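PDB 4ITC: Lys-gingipain W83 from Porphyromonas gingivalis, which cleaves proteins after lysine as a secreted cysteine protease and carries adhesin domains, among them the calcium-binding K1 domain of this chain, that are hemolytic in vitro when isolated. Local coordinates for residues V95-T100 and D141-T146; D61-T66 and N102-F107; A89-A94 and F151-S156. All coordinates share one frame; numbering follows the deposited sequence. Where two conformers were deposited one is given.

Interaction 1 (V95-T100 and D141-T146); sequences VYASST and DLPAGT. With GAI (guanidine), chain D.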
loop_
_atom_site.group_PDB
_atom_site.type_symbol
_atom_site.label_atom_id
_atom_site.label_comp_id
_atom_site.label_asym_id
_atom_site.label_seq_id
_atom_site.Cartn_x
_atom_site.Cartn_y
_atom_site.Cartn_z
ATOM N N VAL A 95 -0.145 -7.040 -4.011
ATOM C CA VAL A 95 -1.391 -7.196 -3.323
ATOM C C VAL A 95 -1.779 -8.656 -3.365
ATOM O O VAL A 95 -1.706 -9.296 -4.448
ATOM C CB VAL A 95 -2.505 -6.360 -4.006
ATOM C CG1 VAL A 95 -3.852 -6.554 -3.371
ATOM C CG2 VAL A 95 -2.118 -4.898 -4.069
ATOM N N TYR A 96 -2.178 -9.217 -2.215
ATOM C CA TYR A 96 -2.506 -10.638 -2.074
ATOM C C TYR A 96 -3.875 -10.799 -1.473
ATOM O O TYR A 96 -4.309 -9.921 -0.720
ATOM C CB TYR A 96 -1.542 -11.349 -1.069
ATOM C CG TYR A 96 -0.078 -11.292 -1.442
ATOM C CD1 TYR A 96 0.703 -10.181 -1.142
ATOM C CD2 TYR A 96 0.527 -12.367 -2.098
ATOM C CE1 TYR A 96 2.049 -10.145 -1.485
ATOM C CE2 TYR A 96 1.859 -12.331 -2.439
ATOM C CZ TYR A 96 2.630 -11.236 -2.121
ATOM O OH TYR A 96 3.980 -11.198 -2.452
ATOM N N ALA A 97 -4.500 -11.939 -1.752
ATOM C CA ALA A 97 -5.713 -12.379 -1.079
ATOM C C ALA A 97 -5.402 -13.636 -0.293
ATOM O O ALA A 97 -4.671 -14.507 -0.760
ATOM C CB ALA A 97 -6.861 -12.632 -2.061
ATOM N N SER A 98 -5.934 -13.719 0.908
ATOM C CA SER A 98 -5.972 -14.966 1.640
ATOM C C SER A 98 -7.409 -15.398 1.887
ATOM O O SER A 98 -8.247 -14.575 2.222
ATOM C CB SER A 98 -5.276 -14.798 2.974
ATOM O OG SER A 98 -5.552 -15.882 3.838
ATOM N N SER A 99 -7.640 -16.707 1.747
ATOM C CA SER A 99 -8.899 -17.340 2.092
ATOM C C SER A 99 -8.930 -17.898 3.509
ATOM O O SER A 99 -10.018 -18.281 3.999
ATOM C CB SER A 99 -9.202 -18.493 1.114
ATOM O OG SER A 99 -8.226 -19.510 1.174
ATOM N N THR A 100 -7.764 -17.899 4.163
ATOM C CA THR A 100 -7.591 -18.589 5.462
ATOM C C THR A 100 -7.289 -17.570 6.543
ATOM O O THR A 100 -8.174 -16.871 7.039
ATOM C CB THR A 100 -6.514 -19.681 5.338
ATOM O OG1 THR A 100 -5.312 -19.124 4.846
ATOM C CG2 THR A 100 -6.949 -20.769 4.345
ATOM N N ASP A 141 -9.390 -7.811 -9.088
ATOM C CA ASP A 141 -10.498 -8.722 -8.792
ATOM C C ASP A 141 -10.104 -9.611 -7.628
ATOM O O ASP A 141 -8.991 -10.157 -7.582
ATOM C CB ASP A 141 -10.835 -9.548 -10.035
ATOM C CG ASP A 141 -11.489 -8.683 -11.129
ATOM O OD1 ASP A 141 -12.430 -7.929 -10.794
ATOM O OD2 ASP A 141 -11.038 -8.704 -12.295
ATOM N N LEU A 142 -11.027 -9.776 -6.677
ATOM C CA LEU A 142 -10.777 -10.585 -5.498
ATOM C C LEU A 142 -11.507 -11.912 -5.655
ATOM O O LEU A 142 -12.686 -11.931 -5.954
ATOM C CB LEU A 142 -11.273 -9.891 -4.249
ATOM C CG LEU A 142 -10.674 -8.513 -3.954
ATOM C CD1 LEU A 142 -11.194 -7.914 -2.667
ATOM C CD2 LEU A 142 -9.160 -8.624 -3.881
ATOM N N PRO A 143 -10.795 -13.014 -5.537
ATOM C CA PRO A 143 -11.477 -14.317 -5.683
ATOM C C PRO A 143 -12.582 -14.554 -4.658
ATOM O O PRO A 143 -12.590 -14.024 -3.520
ATOM C CB PRO A 143 -10.343 -15.323 -5.460
ATOM C CG PRO A 143 -9.083 -14.581 -5.721
ATOM C CD PRO A 143 -9.326 -13.155 -5.372
ATOM N N ALA A 144 -13.526 -15.408 -5.035
ATOM C CA ALA A 144 -14.552 -15.849 -4.088
ATOM C C ALA A 144 -13.889 -16.506 -2.862
ATOM O O ALA A 144 -12.953 -17.300 -3.009
ATOM C CB ALA A 144 -15.453 -16.867 -4.781
ATOM N N GLY A 145 -14.413 -16.213 -1.666
ATOM C CA GLY A 145 -13.872 -16.748 -0.432
ATOM C C GLY A 145 -12.714 -15.972 0.159
ATOM O O GLY A 145 -12.171 -16.376 1.195
ATOM N N THR A 146 -12.333 -14.875 -0.482
ATOM C CA THR A 146 -11.282 -14.011 0.070
ATOM C C THR A 146 -11.742 -13.513 1.423
ATOM O O THR A 146 -12.838 -12.951 1.553
ATOM C CB THR A 146 -11.006 -12.848 -0.872
ATOM O OG1 THR A 146 -10.422 -13.359 -2.073
ATOM C CG2 THR A 146 -10.032 -11.826 -0.248
HETATM C C GAI D . -17.835 -18.919 -6.822
HETATM N N1 GAI D . -18.394 -18.049 -7.540
HETATM N N2 GAI D . -16.737 -19.578 -7.177
HETATM N N3 GAI D . -18.357 -19.174 -5.645
HETATM O O HOH W 1 -12.524 -18.417 2.704
#

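Interaction 2 (D61-T66 and N102-F107); sequences DNYLIT and NDASNF. With CA (calcium ion), chain B.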
loop_
_atom_site.group_PDB
_atom_site.type_symbol
_atom_site.label_atom_id
_atom_site.label_comp_id
_atom_site.label_asym_id
_atom_site.label_seq_id
_atom_site.Cartn_x
_atom_site.Cartn_y
_atom_site.Cartn_z
ATOM N N ASP A 61 9.938 -5.523 4.333
ATOM C CA ASP A 61 9.006 -6.557 3.997
ATOM C C ASP A 61 7.828 -6.324 4.926
ATOM O O ASP A 61 7.669 -6.960 5.981
ATOM C CB ASP A 61 9.614 -7.938 4.128
ATOM C CG ASP A 61 8.676 -9.026 3.677
ATOM O OD1 ASP A 61 7.597 -8.689 3.146
ATOM O OD2 ASP A 61 9.006 -10.237 3.879
ATOM N N ASN A 62 7.013 -5.326 4.537
ATOM C CA ASN A 62 5.960 -4.763 5.426
ATOM C C ASN A 62 4.589 -5.040 4.848
ATOM O O ASN A 62 4.346 -4.728 3.647
ATOM C CB ASN A 62 6.095 -3.265 5.589
ATOM C CG ASN A 62 7.478 -2.781 6.075
ATOM O OD1 ASN A 62 8.239 -3.503 6.792
ATOM N ND2 ASN A 62 7.781 -1.503 5.762
ATOM N N TYR A 63 3.682 -5.516 5.679
ATOM C CA TYR A 63 2.329 -5.875 5.281
ATOM C C TYR A 63 1.340 -4.971 5.958
ATOM O O TYR A 63 1.468 -4.660 7.139
ATOM C CB TYR A 63 1.963 -7.284 5.674
ATOM C CG TYR A 63 2.746 -8.422 5.006
ATOM C CD1 TYR A 63 4.043 -8.707 5.332
ATOM C CD2 TYR A 63 2.120 -9.242 4.095
ATOM C CE1 TYR A 63 4.711 -9.753 4.740
ATOM C CE2 TYR A 63 2.779 -10.294 3.507
ATOM C CZ TYR A 63 4.085 -10.548 3.862
ATOM O OH TYR A 63 4.747 -11.611 3.306
ATOM N N LEU A 64 0.332 -4.550 5.200
ATOM C CA LEU A 64 -0.848 -3.838 5.713
ATOM C C LEU A 64 -2.037 -4.682 5.266
ATOM O O LEU A 64 -2.229 -4.905 4.058
ATOM C CB LEU A 64 -0.920 -2.445 5.118
ATOM C CG LEU A 64 -2.168 -1.644 5.452
ATOM C CD1 LEU A 64 -2.304 -1.331 6.930
ATOM C CD2 LEU A 64 -2.199 -0.376 4.618
ATOM N N ILE A 65 -2.839 -5.124 6.236
ATOM C CA ILE A 65 -3.845 -6.135 5.990
ATOM C C ILE A 65 -5.212 -5.642 6.443
ATOM O O ILE A 65 -5.340 -5.095 7.539
ATOM C CB ILE A 65 -3.468 -7.433 6.749
ATOM C CG1 ILE A 65 -2.123 -7.998 6.221
ATOM C CG2 ILE A 65 -4.549 -8.511 6.633
ATOM C CD1 ILE A 65 -1.388 -8.849 7.218
ATOM N N THR A 66 -6.202 -5.829 5.583
ATOM C CA THR A 66 -7.591 -5.481 5.895
ATOM C C THR A 66 -8.162 -6.216 7.090
ATOM O O THR A 66 -7.684 -7.262 7.497
ATOM C CB THR A 66 -8.517 -5.727 4.698
ATOM O OG1 THR A 66 -8.595 -7.136 4.483
ATOM C CG2 THR A 66 -8.075 -4.967 3.426
ATOM N N ASN A 102 -4.565 -14.456 8.468
ATOM C CA ASN A 102 -3.960 -13.151 8.236
ATOM C C ASN A 102 -2.516 -13.038 8.691
ATOM O O ASN A 102 -2.050 -11.932 9.000
ATOM C CB ASN A 102 -4.825 -12.021 8.780
ATOM C CG ASN A 102 -4.961 -12.026 10.276
ATOM O OD1 ASN A 102 -5.716 -11.187 10.819
ATOM N ND2 ASN A 102 -4.302 -12.938 10.947
ATOM N N ASP A 103 -1.797 -14.154 8.691
ATOM C CA ASP A 103 -0.379 -14.082 8.946
ATOM C C ASP A 103 0.332 -13.869 7.597
ATOM O O ASP A 103 -0.229 -14.161 6.553
ATOM C CB ASP A 103 0.107 -15.366 9.632
ATOM C CG ASP A 103 -0.255 -15.414 11.115
ATOM O OD1 ASP A 103 -0.741 -14.417 11.706
ATOM O OD2 ASP A 103 0.016 -16.472 11.734
ATOM N N ALA A 104 1.561 -13.370 7.603
ATOM C CA ALA A 104 2.311 -13.184 6.364
ATOM C C ALA A 104 2.301 -14.422 5.487
ATOM O O ALA A 104 2.158 -14.336 4.269
ATOM C CB ALA A 104 3.758 -12.761 6.629
ATOM N N SER A 105 2.509 -15.575 6.099
ATOM C CA SER A 105 2.588 -16.825 5.358
ATOM C C SER A 105 1.310 -17.259 4.658
ATOM O O SER A 105 1.367 -18.099 3.753
ATOM C CB SER A 105 3.026 -17.941 6.292
ATOM O OG SER A 105 2.073 -18.118 7.336
ATOM N N ASN A 106 0.175 -16.682 5.050
ATOM C CA ASN A 106 -1.116 -16.940 4.388
ATOM C C ASN A 106 -1.313 -16.183 3.087
ATOM O O ASN A 106 -2.266 -16.471 2.353
ATOM C CB ASN A 106 -2.260 -16.581 5.337
ATOM C CG ASN A 106 -2.245 -17.423 6.587
ATOM O OD1 ASN A 106 -2.292 -16.912 7.702
ATOM N ND2 ASN A 106 -2.176 -18.732 6.402
ATOM N N PHE A 107 -0.443 -15.213 2.806
ATOM C CA PHE A 107 -0.596 -14.385 1.610
ATOM C C PHE A 107 0.305 -14.864 0.501
ATOM O O PHE A 107 1.445 -14.478 0.429
ATOM C CB PHE A 107 -0.316 -12.923 1.965
ATOM C CG PHE A 107 -1.370 -12.369 2.867
ATOM C CD1 PHE A 107 -2.654 -12.118 2.391
ATOM C CD2 PHE A 107 -1.120 -12.194 4.224
ATOM C CE1 PHE A 107 -3.648 -11.654 3.243
ATOM C CE2 PHE A 107 -2.112 -11.738 5.069
ATOM C CZ PHE A 107 -3.368 -11.449 4.566
HETATM CA CA CA B . 10.132 -3.307 8.237
HETATM O O HOH W 2 11.349 -1.853 6.712
#

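Interaction 3 (A89-A94 and F151-S156); sequences ASEHYA and FRHFQS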
loop_
_atom_site.group_PDB
_atom_site.type_symbol
_atom_site.label_atom_id
_atom_site.label_comp_id
_atom_site.label_asym_id
_atom_site.label_seq_id
_atom_site.Cartn_x
_atom_site.Cartn_y
_atom_site.Cartn_z
ATOM N N ALA A 89 11.504 6.803 -7.233
ATOM C CA ALA A 89 10.130 6.340 -7.393
ATOM C C ALA A 89 9.961 4.827 -7.480
ATOM O O ALA A 89 8.824 4.326 -7.487
ATOM C CB ALA A 89 9.531 6.967 -8.635
ATOM N N SER A 90 11.056 4.096 -7.621
ATOM C CA SER A 90 10.981 2.667 -7.912
ATOM C C SER A 90 10.748 1.826 -6.680
ATOM O O SER A 90 11.674 1.161 -6.177
ATOM C CB SER A 90 12.258 2.208 -8.617
ATOM O OG SER A 90 12.389 2.938 -9.814
ATOM N N GLU A 91 9.509 1.891 -6.179
ATOM C CA GLU A 91 9.080 1.038 -5.093
ATOM C C GLU A 91 8.323 -0.158 -5.637
ATOM O O GLU A 91 7.452 -0.017 -6.522
ATOM C CB GLU A 91 8.204 1.836 -4.113
ATOM C CG GLU A 91 8.924 3.047 -3.479
ATOM C CD GLU A 91 9.982 2.687 -2.438
ATOM O OE1 GLU A 91 10.246 1.473 -2.212
ATOM O OE2 GLU A 91 10.610 3.617 -1.868
ATOM N N HIS A 92 8.587 -1.300 -5.044
ATOM C CA HIS A 92 7.987 -2.564 -5.444
ATOM C C HIS A 92 6.988 -3.005 -4.402
ATOM O O HIS A 92 7.275 -2.971 -3.213
ATOM C CB HIS A 92 9.085 -3.615 -5.606
ATOM C CG HIS A 92 8.597 -4.923 -6.169
ATOM N ND1 HIS A 92 8.419 -5.102 -7.524
ATOM C CD2 HIS A 92 8.168 -6.057 -5.574
ATOM C CE1 HIS A 92 7.943 -6.319 -7.735
ATOM N NE2 HIS A 92 7.796 -6.924 -6.576
ATOM N N TYR A 93 5.856 -3.507 -4.873
ATOM C CA TYR A 93 4.830 -3.963 -3.953
ATOM C C TYR A 93 3.984 -5.034 -4.611
ATOM O O TYR A 93 4.034 -5.249 -5.854
ATOM C CB TYR A 93 3.920 -2.803 -3.469
ATOM C CG TYR A 93 2.975 -2.289 -4.522
ATOM C CD1 TYR A 93 3.420 -1.469 -5.562
ATOM C CD2 TYR A 93 1.655 -2.657 -4.521
ATOM C CE1 TYR A 93 2.558 -1.025 -6.556
ATOM C CE2 TYR A 93 0.790 -2.212 -5.510
ATOM C CZ TYR A 93 1.268 -1.431 -6.529
ATOM O OH TYR A 93 0.349 -1.008 -7.483
ATOM N N ALA A 94 3.207 -5.704 -3.784
ATOM C CA ALA A 94 2.236 -6.680 -4.299
ATOM C C ALA A 94 0.986 -6.618 -3.443
ATOM O O ALA A 94 1.050 -6.181 -2.296
ATOM C CB ALA A 94 2.816 -8.091 -4.354
ATOM N N PHE A 151 -1.483 -5.684 1.457
ATOM C CA PHE A 151 -0.575 -4.835 0.672
ATOM C C PHE A 151 0.826 -5.011 1.222
ATOM O O PHE A 151 1.053 -4.761 2.424
ATOM C CB PHE A 151 -0.993 -3.366 0.810
ATOM C CG PHE A 151 -2.415 -3.081 0.341
ATOM C CD1 PHE A 151 -3.480 -3.213 1.202
ATOM C CD2 PHE A 151 -2.660 -2.763 -0.981
ATOM C CE1 PHE A 151 -4.781 -2.991 0.786
ATOM C CE2 PHE A 151 -3.963 -2.506 -1.394
ATOM C CZ PHE A 151 -5.011 -2.629 -0.535
ATOM N N ARG A 152 1.756 -5.457 0.385
ATOM C CA ARG A 152 3.076 -5.828 0.830
ATOM C C ARG A 152 4.109 -4.977 0.127
ATOM O O ARG A 152 4.187 -4.959 -1.100
ATOM C CB ARG A 152 3.355 -7.285 0.491
ATOM C CG ARG A 152 4.636 -7.865 1.062
ATOM C CD ARG A 152 4.860 -9.279 0.522
ATOM N NE ARG A 152 6.108 -9.821 1.033
ATOM C CZ ARG A 152 6.683 -10.907 0.590
ATOM N NH1 ARG A 152 6.164 -11.579 -0.428
ATOM N NH2 ARG A 152 7.809 -11.308 1.169
ATOM N N HIS A 153 4.910 -4.255 0.904
ATOM C CA HIS A 153 6.070 -3.486 0.393
ATOM C C HIS A 153 7.305 -4.296 0.636
ATOM O O HIS A 153 7.645 -4.539 1.774
ATOM C CB HIS A 153 6.154 -2.154 1.121
ATOM C CG HIS A 153 7.229 -1.255 0.624
ATOM N ND1 HIS A 153 7.777 -0.252 1.404
ATOM C CD2 HIS A 153 7.756 -1.104 -0.603
ATOM C CE1 HIS A 153 8.637 0.440 0.682
ATOM N NE2 HIS A 153 8.649 -0.067 -0.542
ATOM N N PHE A 154 7.943 -4.756 -0.442
ATOM C CA PHE A 154 9.020 -5.753 -0.318
ATOM C C PHE A 154 9.864 -5.708 -1.564
ATOM O O PHE A 154 9.493 -5.053 -2.527
ATOM C CB PHE A 154 8.485 -7.197 -0.050
ATOM C CG PHE A 154 7.858 -7.865 -1.258
ATOM C CD1 PHE A 154 6.738 -7.327 -1.882
ATOM C CD2 PHE A 154 8.393 -9.019 -1.767
ATOM C CE1 PHE A 154 6.183 -7.923 -2.982
ATOM C CE2 PHE A 154 7.823 -9.633 -2.877
ATOM C CZ PHE A 154 6.742 -9.062 -3.499
ATOM N N GLN A 155 11.000 -6.412 -1.548
ATOM C CA GLN A 155 11.945 -6.393 -2.708
ATOM C C GLN A 155 12.178 -4.960 -3.178
ATOM O O GLN A 155 12.158 -4.649 -4.391
ATOM C CB GLN A 155 11.474 -7.295 -3.849
ATOM C CG GLN A 155 11.664 -8.751 -3.480
ATOM C CD GLN A 155 11.064 -9.727 -4.476
ATOM O OE1 GLN A 155 10.696 -9.369 -5.593
ATOM N NE2 GLN A 155 10.973 -10.968 -4.066
ATOM N N SER A 156 12.326 -4.081 -2.178
ATOM C CA SER A 156 12.505 -2.655 -2.377
ATOM C C SER A 156 13.644 -2.202 -1.486
ATOM O O SER A 156 13.821 -2.675 -0.348
ATOM C CB SER A 156 11.244 -1.861 -1.990
ATOM O OG SER A 156 10.150 -2.200 -2.830
#

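Interaction 1 (V95-T100 and D141-T146)
A97 meets P143 and T146 at one end of the beta sandwich. Strand 92-98 belongs to the five-stranded sheet and strand 136-142 to the six-stranded sheet. Residues 143-146 form a type II beta turn that carries the chain from the second strand back toward the first sheet. No direct hydrogen bond joins the two segments.

The apolar part centres on the A97 methyl. A97 CB lies 3.6 Å from T146 OG1 and 3.7 Å from T146 CG2, so it faces both branches of the threonine. A97 CB also lies 4.2 Å from P143 CD. L111 of strand 109-115 packs on both A97 and L142 from the same chain.

The polar part is mostly internal to the turn. P143 O accepts from T146 N and also from T146 OG1. Both donors approach from the same face of the carbonyl plane. The T146 hydroxyl reaches it because OG1 is anti to the carbonyl carbon (chi1 -67°), beside its own backbone N. G145 takes the third position of the turn with positive phi (85°), as is characteristic of a type II turn.

Toward solvent the contact is looser. S99 CA makes a CH-O contact with G145 O at 3.5 Å, and a water bridges S99 O and G145 O. A bound guanidine, hydrogen-bonded to N73, sits beyond the outer side of the turn, with its carbon 3.7 Å from A144 CB.

Interaction 2 (D61-T66 and N102-F107)
Y63 and I65 stand up from strand 62-65, and the loop 102-107 fits over them. The A104 methyl is the main bump on the loop side. It sits over one face of the Y63 ring as a CH-pi contact, with A104 CB 4.0 Å from the ring centroid. Its closest approach is toward the hydroxyl end, where A104 CB is 3.6 Å from Y63 CZ. F107 CB touches the same ring at its edge, near the ring plane.

I65 fills the next hollow, between N102 and the F107 ring. I65 CD1 lies 3.7 Å from F107 CE2 and 3.6 Å from the backbone N102 O. The other branch, I65 CG2, reaches F107 CZ and N102 CB. CG1 is anti to the carbonyl carbon (chi1 -63°) and CG2 anti to the backbone N, which lets both branches meet the phenyl ring.

The loop holds a short 3-10 segment, 104-106, with N106 N bonded to D103 O and F107 N to A104 O. D103 N also bonds a lone pair of N106 OD1.

The strand under the loop begins at N62, whose OD1 binds calcium at 2.4 Å. D20, D22, D24, the backbone O of H26 and a water are further ligands. In this beta sandwich the connection between two neighbouring antiparallel strands folds back over the outer face of their sheet.

Interaction 3 (A89-A94 and F151-S156)
E91 and H153 meet in the buried part of this contact. H153 NE2 donates to E91 OE1 at 2.8 Å. The oxygen lies in the imidazole plane, but the donor stands well above the carboxylate plane. H92 O lies at the same ring's edge, 3.2 Å from H153 CD2. Alongside, strands 92-94 and 151-153 pair antiparallel. A94 and R152 form the hydrogen-bonded pair, Y93 and H153 the non-hydrogen-bonded one. F154 N makes only a weak bond to H92 O, but H92 N donates to S156 OG at 2.9 Å, in one of the serine's two conformers.

The F154 ring is also tightly packed. H92 points an edge at one face in an offset edge-to-face pair, planes 67° apart. R152 NH1 lies over the opposite face, and A94 CB is 3.6 Å from F154 CE1, at the ring's edge.

The solvent side is looser. Exposed Q155 runs beside partly exposed H92, whose ring nitrogens turn to E113 and T115. R152, also partly exposed, turns to D61.

Both nitrogens of H153 are engaged, since ND1 bonds S47, which also bonds calcium ligand N62. E91 OE2 is bonded to S49 and F160 N. The E91 carboxylate may raise the proton affinity of H153.

How the interactions relate
All three contacts lie in one cleaved adhesin domain and reach the five-stranded sheet of its sandwich. Strand 92-98 serves both interaction 3, at its start, and interaction 1, at its end; their centres are about 19 Å apart. Interaction 1 is nested within the loop closed by interaction 3. Interaction 2 crosses both along the chain and lies about 12 Å from interaction 1 and 13 Å from interaction 3, centre to centre. Strand 148-153 lies between strands 62-65 and 92-98, so D61 can bridge to R152 while Y96 reaches R152 from the other side. Loop 102-107 also packs on Y96 and S98. The sheet thus runs from the calcium site that N62 helps form to the turn and loop at its other end.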